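Local coordinates for Lys-gingipain W83 (Porphyromonas gingivalis, PDB 6I9A), which cleaves proteins after lysine residues as a secreted, calcium-binding cysteine protease and may act as a virulence factor in periodontal disease, at residues A[242-247]-A[263-268]; A[250-255]-A[358-363]; A[275-280]-A[323-328]. All coordinates share one frame; numbering follows the deposited sequence.

Contact 1: residues A[242-247]-A[263-268]. With CA (calcium ion), chain H; H8E (benzyl-N-[(2S)-1-[[(3S)-7-amino-1-(benzylamino)-1,2-dioxoheptan-3-yl]amino]-5-(2-methyl-2-phenylhydrazinyl)-1,5-dioxopentan-2-yl]carbamate), chain I.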
loop_
_atom_site.group_PDB
_atom_site.type_symbol
_atom_site.label_atom_id
_atom_site.label_comp_id
_atom_site.label_asym_id
_atom_site.label_seq_id
_atom_site.Cartn_x
_atom_site.Cartn_y
_atom_site.Cartn_z
ATOM N N PHE A 242 -6.557 -9.468 2.985
ATOM C CA PHE A 242 -6.635 -8.197 3.709
ATOM C C PHE A 242 -5.349 -7.367 3.612
ATOM O O PHE A 242 -4.259 -7.877 3.280
ATOM C CB PHE A 242 -7.020 -8.458 5.198
ATOM C CG PHE A 242 -6.208 -9.537 5.901
ATOM C CD1 PHE A 242 -4.919 -9.285 6.382
ATOM C CD2 PHE A 242 -6.772 -10.786 6.145
ATOM C CE1 PHE A 242 -4.197 -10.296 7.008
ATOM C CE2 PHE A 242 -6.061 -11.774 6.787
ATOM C CZ PHE A 242 -4.804 -11.530 7.240
ATOM N N LEU A 243 -5.500 -6.096 4.004
ATOM C CA LEU A 243 -4.359 -5.260 4.389
ATOM C C LEU A 243 -4.218 -5.412 5.908
ATOM O O LEU A 243 -5.225 -5.318 6.627
ATOM C CB LEU A 243 -4.700 -3.803 4.061
ATOM C CG LEU A 243 -3.752 -2.756 4.689
ATOM C CD1 LEU A 243 -2.302 -2.904 4.213
ATOM C CD2 LEU A 243 -4.236 -1.354 4.368
ATOM N N ALA A 244 -3.003 -5.676 6.391
ATOM C CA ALA A 244 -2.771 -5.704 7.848
ATOM C C ALA A 244 -1.757 -4.633 8.185
ATOM O O ALA A 244 -0.790 -4.395 7.424
ATOM C CB ALA A 244 -2.302 -7.072 8.286
ATOM N N ILE A 245 -1.961 -4.019 9.349
ATOM C CA ILE A 245 -1.037 -2.965 9.865
ATOM C C ILE A 245 -0.693 -3.336 11.299
ATOM O O ILE A 245 -1.595 -3.460 12.167
ATOM C CB ILE A 245 -1.683 -1.571 9.802
ATOM C CG1 ILE A 245 -2.061 -1.247 8.348
ATOM C CG2 ILE A 245 -0.708 -0.522 10.390
ATOM C CD1 ILE A 245 -2.606 0.168 8.147
ATOM N N GLY A 246 0.593 -3.535 11.552
ATOM C CA GLY A 246 1.104 -3.796 12.899
ATOM C C GLY A 246 1.790 -2.537 13.421
ATOM O O GLY A 246 2.894 -2.193 12.971
ATOM N N ASN A 247 1.069 -1.776 14.254
ATOM C CA ASN A 247 1.666 -0.618 14.943
ATOM C C ASN A 247 2.299 -1.141 16.232
ATOM O O ASN A 247 1.665 -1.208 17.303
ATOM C CB ASN A 247 0.630 0.447 15.206
ATOM C CG ASN A 247 0.086 1.073 13.935
ATOM O OD1 ASN A 247 -1.104 0.991 13.624
ATOM N ND2 ASN A 247 0.981 1.709 13.160
ATOM N N GLU A 263 6.732 -10.533 6.162
ATOM C CA GLU A 263 7.056 -11.350 5.003
ATOM C C GLU A 263 6.134 -12.569 4.982
ATOM O O GLU A 263 5.604 -12.948 3.948
ATOM C CB GLU A 263 8.531 -11.775 5.049
ATOM C CG GLU A 263 9.452 -10.625 4.655
ATOM C CD GLU A 263 10.925 -10.960 4.818
ATOM O OE1 GLU A 263 11.339 -11.440 5.896
ATOM O OE2 GLU A 263 11.688 -10.644 3.880
ATOM N N VAL A 264 5.972 -13.243 6.143
ATOM C CA VAL A 264 5.121 -14.451 6.127
ATOM C C VAL A 264 3.688 -14.102 5.768
ATOM O O VAL A 264 3.059 -14.834 4.983
ATOM C CB VAL A 264 5.216 -15.169 7.495
ATOM C CG1 VAL A 264 4.237 -16.345 7.578
ATOM C CG2 VAL A 264 6.640 -15.682 7.720
ATOM N N ILE A 265 3.137 -13.024 6.325
ATOM C CA ILE A 265 1.713 -12.759 6.128
ATOM C C ILE A 265 1.412 -12.443 4.653
ATOM O O ILE A 265 0.278 -12.677 4.213
ATOM C CB ILE A 265 1.220 -11.653 7.094
ATOM C CG1 ILE A 265 -0.277 -11.807 7.373
ATOM C CG2 ILE A 265 1.595 -10.222 6.589
ATOM C CD1 ILE A 265 -0.733 -10.879 8.551
ATOM N N THR A 266 2.418 -11.934 3.900
ATOM C CA THR A 266 2.218 -11.677 2.487
ATOM C C THR A 266 2.608 -12.890 1.651
ATOM O O THR A 266 1.962 -13.132 0.628
ATOM C CB THR A 266 2.952 -10.419 2.071
ATOM O OG1 THR A 266 4.343 -10.457 2.477
ATOM C CG2 THR A 266 2.288 -9.193 2.601
ATOM N N ARG A 267 3.633 -13.668 2.040
ATOM C CA ARG A 267 4.078 -14.833 1.243
ATOM C C ARG A 267 3.106 -16.009 1.292
ATOM O O ARG A 267 3.138 -16.824 0.372
ATOM C CB ARG A 267 5.439 -15.330 1.739
ATOM C CG ARG A 267 6.572 -14.376 1.465
ATOM C CD ARG A 267 7.817 -14.849 2.165
ATOM N NE ARG A 267 8.911 -13.947 1.810
ATOM C CZ ARG A 267 10.192 -14.171 2.093
ATOM N NH1 ARG A 267 10.548 -15.242 2.808
ATOM N NH2 ARG A 267 11.121 -13.295 1.719
ATOM N N VAL A 268 2.300 -16.171 2.352
ATOM C CA VAL A 268 1.495 -17.392 2.471
ATOM C C VAL A 268 0.484 -17.494 1.328
ATOM O O VAL A 268 -0.128 -16.509 0.877
ATOM C CB VAL A 268 0.829 -17.501 3.854
ATOM C CG1 VAL A 268 1.831 -17.925 4.929
ATOM C CG2 VAL A 268 0.090 -16.223 4.254
HETATM CA CA CA H . 13.744 -11.597 4.855
HETATM C CAQ H8E I . 8.444 -8.507 22.163
HETATM C CAK H8E I . 7.832 -9.748 22.438
HETATM C CAH H8E I . 6.871 -9.843 23.445
HETATM C CAL H8E I . 6.511 -8.734 24.206
HETATM C CAR H8E I . 7.144 -7.533 23.924
HETATM C CBO H8E I . 8.068 -7.376 22.901
HETATM C CBA H8E I . 8.682 -6.117 22.731
HETATM N NBE H8E I . 7.918 -5.215 21.853
HETATM C CBL H8E I . 7.903 -3.863 22.018
HETATM O OAE H8E I . 8.443 -3.323 22.991
HETATM C CBN H8E I . 7.173 -3.066 20.941
HETATM O OAG H8E I . 6.357 -3.761 20.260
HETATM C CBS H8E I . 6.618 -1.717 21.497
HETATM C CBB H8E I . 5.493 -1.127 20.637
HETATM C CAY H8E I . 4.872 0.131 21.250
HETATM C CAX H8E I . 3.929 0.900 20.318
HETATM C CAW H8E I . 2.609 0.172 20.103
HETATM N NAB H8E I . 1.735 0.997 19.216
HETATM N NBG H8E I . 7.662 -0.707 21.713
HETATM C C H8E I . 7.970 -0.127 22.873
HETATM O O H8E I . 7.463 -0.383 23.957
HETATM C CA H8E I . 9.185 0.786 22.772
HETATM N N H8E I . 9.217 1.792 23.829
HETATM C CBK H8E I . 8.320 2.807 23.897
HETATM O OAD H8E I . 7.357 2.827 23.116
HETATM O OBI H8E I . 8.547 3.682 24.802
HETATM C CBD H8E I . 7.573 4.770 25.009
HETATM C CBP H8E I . 7.870 5.517 26.231
HETATM C CAS H8E I . 8.562 6.728 26.208
HETATM C CAM H8E I . 8.844 7.485 27.385
HETATM C CAI H8E I . 8.447 6.898 28.599
HETATM C CAN H8E I . 7.820 5.661 28.622
HETATM C CAT H8E I . 7.522 4.963 27.465
HETATM C CB H8E I . 10.466 -0.060 22.850
HETATM C CG H8E I . 10.588 -0.869 24.168
HETATM C CD H8E I . 11.630 -1.941 24.051
HETATM O OE1 H8E I . 12.821 -1.680 24.227
HETATM N NE2 H8E I . 11.117 -3.128 23.678
HETATM N NBT H8E I . 11.925 -4.228 23.351
HETATM C CAA H8E I . 11.742 -4.664 21.940
HETATM C CBQ H8E I . 12.122 -5.158 24.417
HETATM C CAU H8E I . 12.396 -6.514 24.178
HETATM C CAO H8E I . 12.641 -7.381 25.239
HETATM C CAJ H8E I . 12.603 -6.911 26.546
HETATM C CAP H8E I . 12.293 -5.583 26.803
HETATM C CAV H8E I . 12.073 -4.703 25.741
HETATM O O HOH W 1 16.163 -11.825 4.766
HETATM O O HOH W 2 13.972 -11.876 7.279
HETATM O O HOH W 3 13.617 -13.930 5.221
#
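Phe-242 and Ala-244 of strand 242-247 meet Ile-265 of helix 261-267 through apolar groups alone. The delta methyl of Ile-265 does all the touching. It lies in the plane of the Phe-242 ring, at its edge, with CD1 3.8 Å from CE1. The Ile-265 chain runs roughly perpendicular to the Phe-242 side chain. The same CD1 is 4.1 Å from Ala-244 CB. Ile-265 can reach both because its chain is stretched out: CG1 is anti to the backbone N (chi1 -154°) and CD1 continues the line (chi2 169°).

Charged groups lie elsewhere on the helix. Arg-267 NH2 is 3.5 Å from Glu-263 OE2. That oxygen sits far off the guanidinium plane, so the pair is held by charge and not by an N-H aimed at it. The N-H groups of NH2 have partners in Asp-85 and Ser-122. Glu-263 CB lies over one face of the guanidinium.

Glu-263 grips the calcium ion with both oxygens, OE1 at 2.6 Å and OE2 at 2.5 Å. Asp-85, Phe-254 and three waters complete the site. At the far end of the strand, Asn-247 O accepts a hydrogen bond of 2.9 Å from NAB, the lysine-like amine of the inhibitor. This fits the preference for lysine at P1. Thr-214 OG1 and Asp-288 OD2 also hydrogen-bond the inhibitor.

Strand 242-247 and helix 261-267 form the first half of a beta-alpha-beta crossover, in which the helix covers one face of the sheet between the parallel neighbours 242-247 and 273-279.

Contact 2: residues A[250-255]-A[358-363]. With CA (calcium ion), chain H.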
loop_
_atom_site.group_PDB
_atom_site.type_symbol
_atom_site.label_atom_id
_atom_site.label_comp_id
_atom_site.label_asym_id
_atom_site.label_seq_id
_atom_site.Cartn_x
_atom_site.Cartn_y
_atom_site.Cartn_z
ATOM N N ILE A 250 9.103 -4.253 15.348
ATOM C CA ILE A 250 9.969 -5.176 14.604
ATOM C C ILE A 250 9.282 -6.263 13.746
ATOM O O ILE A 250 10.041 -7.048 13.146
ATOM C CB ILE A 250 11.045 -5.813 15.536
ATOM C CG1 ILE A 250 10.439 -6.689 16.652
ATOM C CG2 ILE A 250 11.930 -4.688 16.122
ATOM C CD1 ILE A 250 11.524 -7.334 17.576
ATOM N N THR A 251 7.952 -6.251 13.563
ATOM C CA THR A 251 7.341 -7.275 12.713
ATOM C C THR A 251 7.707 -7.152 11.244
ATOM O O THR A 251 7.476 -8.132 10.510
ATOM C CB THR A 251 5.835 -7.209 12.830
ATOM O OG1 THR A 251 5.329 -5.968 12.323
ATOM C CG2 THR A 251 5.309 -7.503 14.232
ATOM N N ALA A 252 8.262 -6.005 10.811
ATOM C CA ALA A 252 8.683 -5.830 9.415
ATOM C C ALA A 252 10.190 -5.789 9.357
ATOM O O ALA A 252 10.754 -5.215 8.425
ATOM C CB ALA A 252 8.047 -4.575 8.824
ATOM N N GLN A 253 10.894 -6.457 10.280
ATOM C CA GLN A 253 12.394 -6.489 10.246
ATOM C C GLN A 253 12.795 -7.572 9.243
ATOM O O GLN A 253 13.101 -8.719 9.584
ATOM C CB GLN A 253 12.925 -6.769 11.644
ATOM C CG GLN A 253 14.417 -6.374 11.728
ATOM C CD GLN A 253 14.940 -6.529 13.123
ATOM O OE1 GLN A 253 15.747 -7.450 13.423
ATOM N NE2 GLN A 253 14.524 -5.639 13.993
ATOM N N PHE A 254 12.832 -7.159 7.973
ATOM C CA PHE A 254 12.864 -8.117 6.879
ATOM C C PHE A 254 14.245 -8.636 6.532
ATOM O O PHE A 254 14.359 -9.448 5.594
ATOM C CB PHE A 254 12.139 -7.538 5.633
ATOM C CG PHE A 254 12.710 -6.230 5.154
ATOM C CD1 PHE A 254 12.135 -5.017 5.535
ATOM C CD2 PHE A 254 13.793 -6.210 4.298
ATOM C CE1 PHE A 254 12.683 -3.802 5.103
ATOM C CE2 PHE A 254 14.359 -5.002 3.879
ATOM C CZ PHE A 254 13.788 -3.796 4.256
ATOM N N ASP A 255 15.308 -8.294 7.305
ATOM C CA ASP A 255 16.592 -8.979 7.211
ATOM C C ASP A 255 16.826 -9.899 8.424
ATOM O O ASP A 255 17.960 -10.363 8.623
ATOM C CB ASP A 255 17.727 -7.963 7.088
ATOM C CG ASP A 255 18.061 -7.269 8.379
ATOM O OD1 ASP A 255 17.173 -7.217 9.268
ATOM O OD2 ASP A 255 19.221 -6.790 8.520
ATOM N N HIS A 358 7.610 0.285 6.857
ATOM C CA HIS A 358 7.713 -0.255 5.503
ATOM C C HIS A 358 6.410 -0.846 5.071
ATOM O O HIS A 358 5.630 -1.330 5.892
ATOM C CB HIS A 358 8.772 -1.389 5.493
ATOM C CG HIS A 358 10.185 -0.885 5.629
ATOM N ND1 HIS A 358 10.698 -0.489 6.836
ATOM C CD2 HIS A 358 11.128 -0.674 4.670
ATOM C CE1 HIS A 358 11.941 -0.053 6.587
ATOM N NE2 HIS A 358 12.238 -0.141 5.290
ATOM N N VAL A 359 6.256 -0.907 3.728
ATOM C CA VAL A 359 5.248 -1.735 3.101
ATOM C C VAL A 359 5.939 -3.008 2.576
ATOM O O VAL A 359 6.896 -2.914 1.783
ATOM C CB VAL A 359 4.529 -1.029 1.939
ATOM C CG1 VAL A 359 3.513 -2.001 1.294
ATOM C CG2 VAL A 359 3.798 0.251 2.403
ATOM N N LEU A 360 5.399 -4.162 2.969
ATOM C CA LEU A 360 5.731 -5.480 2.394
ATOM C C LEU A 360 4.485 -5.936 1.625
ATOM O O LEU A 360 3.345 -5.699 2.050
ATOM C CB LEU A 360 6.120 -6.482 3.479
ATOM C CG LEU A 360 7.474 -6.142 4.128
ATOM C CD1 LEU A 360 7.617 -6.785 5.509
ATOM C CD2 LEU A 360 8.622 -6.604 3.210
ATOM N N GLY A 361 4.700 -6.546 0.460
ATOM C CA GLY A 361 3.584 -6.769 -0.448
ATOM C C GLY A 361 3.337 -5.512 -1.282
ATOM O O GLY A 361 4.245 -4.697 -1.471
ATOM N N ASP A 362 2.144 -5.366 -1.862
ATOM C CA ASP A 362 1.949 -4.377 -2.918
ATOM C C ASP A 362 1.354 -3.081 -2.389
ATOM O O ASP A 362 0.147 -2.946 -2.133
ATOM C CB ASP A 362 1.060 -4.997 -4.002
ATOM C CG ASP A 362 0.908 -4.110 -5.237
ATOM O OD1 ASP A 362 1.364 -2.939 -5.192
ATOM O OD2 ASP A 362 0.373 -4.607 -6.261
ATOM N N GLY A 363 2.222 -2.081 -2.264
ATOM C CA GLY A 363 1.845 -0.766 -1.779
ATOM C C GLY A 363 1.052 0.086 -2.752
ATOM O O GLY A 363 0.465 1.115 -2.381
HETATM CA CA CA H . 13.744 -11.597 4.855
HETATM O O HOH W 1 16.163 -11.825 4.766
HETATM O O HOH W 2 13.972 -11.876 7.279
HETATM O O HOH W 3 13.617 -13.930 5.221
#
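Phe-254 turns the edge of its ring to the face of His-358, a T-shaped pair. The centroids are 5.1 Å apart and the planes stand at 72°. Phe-254 CE1 leads. It sits over the imidazole, displaced toward the rim, 3.5 Å from His-358 CD2. Phe-254 CG lies between its backbone N and carbonyl carbon (chi1 57°), which swings the ring toward strand 357-361.

Leu-360, two residues on from His-358, points to the same side of the strand. Its two methyls part ways. CD1 goes to Ala-252 CB at 4.0 Å, and CD2 looks more loosely to Phe-254 CB at 4.4 Å. Ala-252 lies in a type I turn from Ile-250 to Gln-253, closed by Gln-253 N to Ile-250 O.

The imidazole is tied at both nitrogens. ND1 bonds to Ala-356 O and NE2 to Asp-102 N, which fixes the face presented to Phe-254. These partners are consistent with a neutral ring carrying its proton on ND1. Phe-254 also gives its carbonyl O to the calcium ion at 2.4 Å. The chemistry implies that one residue couples buried aromatic packing on a hydrogen-bonded imidazole to a metal ligand, setting the loop against one face of the outermost strand 357-361.

Contact 3: residues A[275-280]-A[323-328]; sequences AYIGSS and NTVNSI. With NA (sodium ion), chain E.
Ala-275 and Ile-277 touch Val-325 and Ile-328 without any ring between them; the flat groups, the Tyr-276 ring and the Asn-323 amide, take no part in it. The Tyr-276 ring is on the other side of the strand, where the side chain packs on Ala-244 and its OH bonds to Thr-251 and Trp-222. The Asn-323 amide lies before the helix and turns OD1 to a sodium ion at 2.4 Å. Carbonyls of Ala-315, Thr-316, Leu-318, Ser-321 and Tyr-322 complete that site.

This is helix-on-sheet packing in an alpha/beta fold. The first turn of helix 325-342 covers one face of strand 273-279. Val-325 CG1 is anti to the backbone N (chi1 170°), and this brings it to the strand. There it meets Ala-275 CB at 4.1 Å and Ile-277 CD1 at 4.0 Å. The side chains of Ile-277 and Val-325 lie alongside one another, running opposite ways. The Ile-277 delta methyl also reaches Val-325 O and, at 4.2 Å, Ile-328 CB. Ile-328 itself extends to Leu-243 and Ile-245 of the next strand.

Thr-324 is the N-cap of this helix. Its OG1 accepts from Ser-327 N at 3.0 Å, with an N-H...O angle of 150°. Thr-324 O takes two donors, Ile-328 N and Ser-327 OG. The Ser-327 OG bond is the shorter, at 2.7 Å from Thr-324 O, with the hydroxyl tilted 16° from the carbonyl plane.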
loop_
_atom_site.group_PDB
_atom_site.type_symbol
_atom_site.label_atom_id
_atom_site.label_comp_id
_atom_site.label_asym_id
_atom_site.label_seq_id
_atom_site.Cartn_x
_atom_site.Cartn_y
_atom_site.Cartn_z
ATOM N N ALA A 275 -0.924 -7.048 1.465
ATOM C CA ALA A 275 0.072 -6.033 1.828
ATOM C C ALA A 275 0.075 -5.952 3.338
ATOM O O ALA A 275 -0.922 -6.216 4.022
ATOM C CB ALA A 275 -0.262 -4.686 1.224
ATOM N N TYR A 276 1.230 -5.520 3.852
ATOM C CA TYR A 276 1.472 -5.329 5.302
ATOM C C TYR A 276 2.226 -4.061 5.502
ATOM O O TYR A 276 3.194 -3.779 4.794
ATOM C CB TYR A 276 2.291 -6.502 5.844
ATOM C CG TYR A 276 2.468 -6.432 7.350
ATOM C CD1 TYR A 276 1.402 -6.697 8.206
ATOM C CD2 TYR A 276 3.686 -6.065 7.914
ATOM C CE1 TYR A 276 1.548 -6.636 9.593
ATOM C CE2 TYR A 276 3.844 -6.013 9.311
ATOM C CZ TYR A 276 2.762 -6.294 10.138
ATOM O OH TYR A 276 2.859 -6.237 11.496
ATOM N N ILE A 277 1.780 -3.276 6.492
ATOM C CA ILE A 277 2.550 -2.108 6.937
ATOM C C ILE A 277 3.027 -2.379 8.359
ATOM O O ILE A 277 2.203 -2.737 9.221
ATOM C CB ILE A 277 1.684 -0.814 6.933
ATOM C CG1 ILE A 277 1.308 -0.451 5.478
ATOM C CG2 ILE A 277 2.480 0.331 7.581
ATOM C CD1 ILE A 277 0.155 0.556 5.402
ATOM N N GLY A 278 4.314 -2.257 8.601
ATOM C CA GLY A 278 4.830 -2.427 9.942
ATOM C C GLY A 278 6.208 -1.827 10.041
ATOM O O GLY A 278 6.736 -1.229 9.080
ATOM N N SER A 279 6.818 -1.996 11.200
ATOM C CA SER A 279 8.094 -1.366 11.529
ATOM C C SER A 279 9.227 -2.372 11.554
ATOM O O SER A 279 9.094 -3.473 12.083
ATOM C CB SER A 279 7.985 -0.733 12.907
ATOM O OG SER A 279 9.184 -0.039 13.244
ATOM N N SER A 280 10.367 -1.992 10.933
ATOM C CA SER A 280 11.576 -2.816 10.994
ATOM C C SER A 280 12.245 -2.759 12.400
ATOM O O SER A 280 12.521 -3.811 12.967
ATOM C CB SER A 280 12.510 -2.373 9.871
ATOM O OG SER A 280 13.771 -2.989 10.068
ATOM N N ASN A 323 -5.329 7.247 -1.151
ATOM C CA ASN A 323 -6.124 6.079 -1.529
ATOM C C ASN A 323 -5.303 4.836 -1.805
ATOM O O ASN A 323 -5.914 3.815 -2.144
ATOM C CB ASN A 323 -7.038 6.434 -2.727
ATOM C CG ASN A 323 -8.133 7.355 -2.250
ATOM O OD1 ASN A 323 -8.586 7.236 -1.089
ATOM N ND2 ASN A 323 -8.585 8.296 -3.067
ATOM N N THR A 324 -3.980 4.854 -1.624
ATOM C CA THR A 324 -3.147 3.659 -1.784
ATOM C C THR A 324 -2.710 3.126 -0.432
ATOM O O THR A 324 -2.686 3.852 0.565
ATOM C CB THR A 324 -1.955 3.959 -2.663
ATOM O OG1 THR A 324 -1.118 4.935 -2.020
ATOM C CG2 THR A 324 -2.348 4.335 -4.075
ATOM N N VAL A 325 -2.213 1.915 -0.433
ATOM C CA VAL A 325 -1.583 1.328 0.771
ATOM C C VAL A 325 -0.384 2.196 1.191
ATOM O O VAL A 325 -0.253 2.585 2.357
ATOM C CB VAL A 325 -1.124 -0.121 0.496
ATOM C CG1 VAL A 325 -0.250 -0.622 1.653
ATOM C CG2 VAL A 325 -2.333 -1.049 0.322
ATOM N N ASN A 326 0.505 2.540 0.229
ATOM C CA ASN A 326 1.656 3.365 0.626
ATOM C C ASN A 326 1.187 4.659 1.246
ATOM O O ASN A 326 1.833 5.143 2.192
ATOM C CB ASN A 326 2.552 3.695 -0.577
ATOM C CG ASN A 326 3.732 2.755 -0.652
ATOM O OD1 ASN A 326 3.723 1.751 -1.380
ATOM N ND2 ASN A 326 4.792 3.058 0.104
ATOM N N SER A 327 0.120 5.290 0.735
ATOM C CA SER A 327 -0.300 6.581 1.265
ATOM C C SER A 327 -0.780 6.475 2.711
ATOM O O SER A 327 -0.734 7.477 3.428
ATOM C CB SER A 327 -1.355 7.227 0.372
ATOM O OG SER A 327 -2.614 6.586 0.499
ATOM N N ILE A 328 -1.292 5.327 3.142
ATOM C CA ILE A 328 -1.739 5.165 4.564
ATOM C C ILE A 328 -0.502 5.307 5.445
ATOM O O ILE A 328 -0.512 6.017 6.465
ATOM C CB ILE A 328 -2.453 3.823 4.769
ATOM C CG1 ILE A 328 -3.721 3.756 3.902
ATOM C CG2 ILE A 328 -2.760 3.599 6.234
ATOM C CD1 ILE A 328 -4.384 2.393 3.908
HETATM NA NA NA E . -8.223 8.196 1.122
#

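How the contacts relate
All three contacts lie in the catalytic C25 domain, on one mixed sheet. Their centres are 8 to 10 Å apart. Strand 273-279 runs between its parallel neighbour 242-247 and the antiparallel edge strand 357-361. Helix 261-267 of contact 1 covers one face; helix 325-342 of contact 3 covers the opposite one. Contact 1 closes before contact 3 opens. The segments of contacts 1 and 2 alternate along the chain, and contact 3 falls between those of contact 2. Contacts 1 and 2 share a calcium ion and its three waters. The loop after strand 242-247, which carries the nucleophile Cys-249, is thus joined to helix 261-267 through the calcium site and packed on the outermost strand of the sheet.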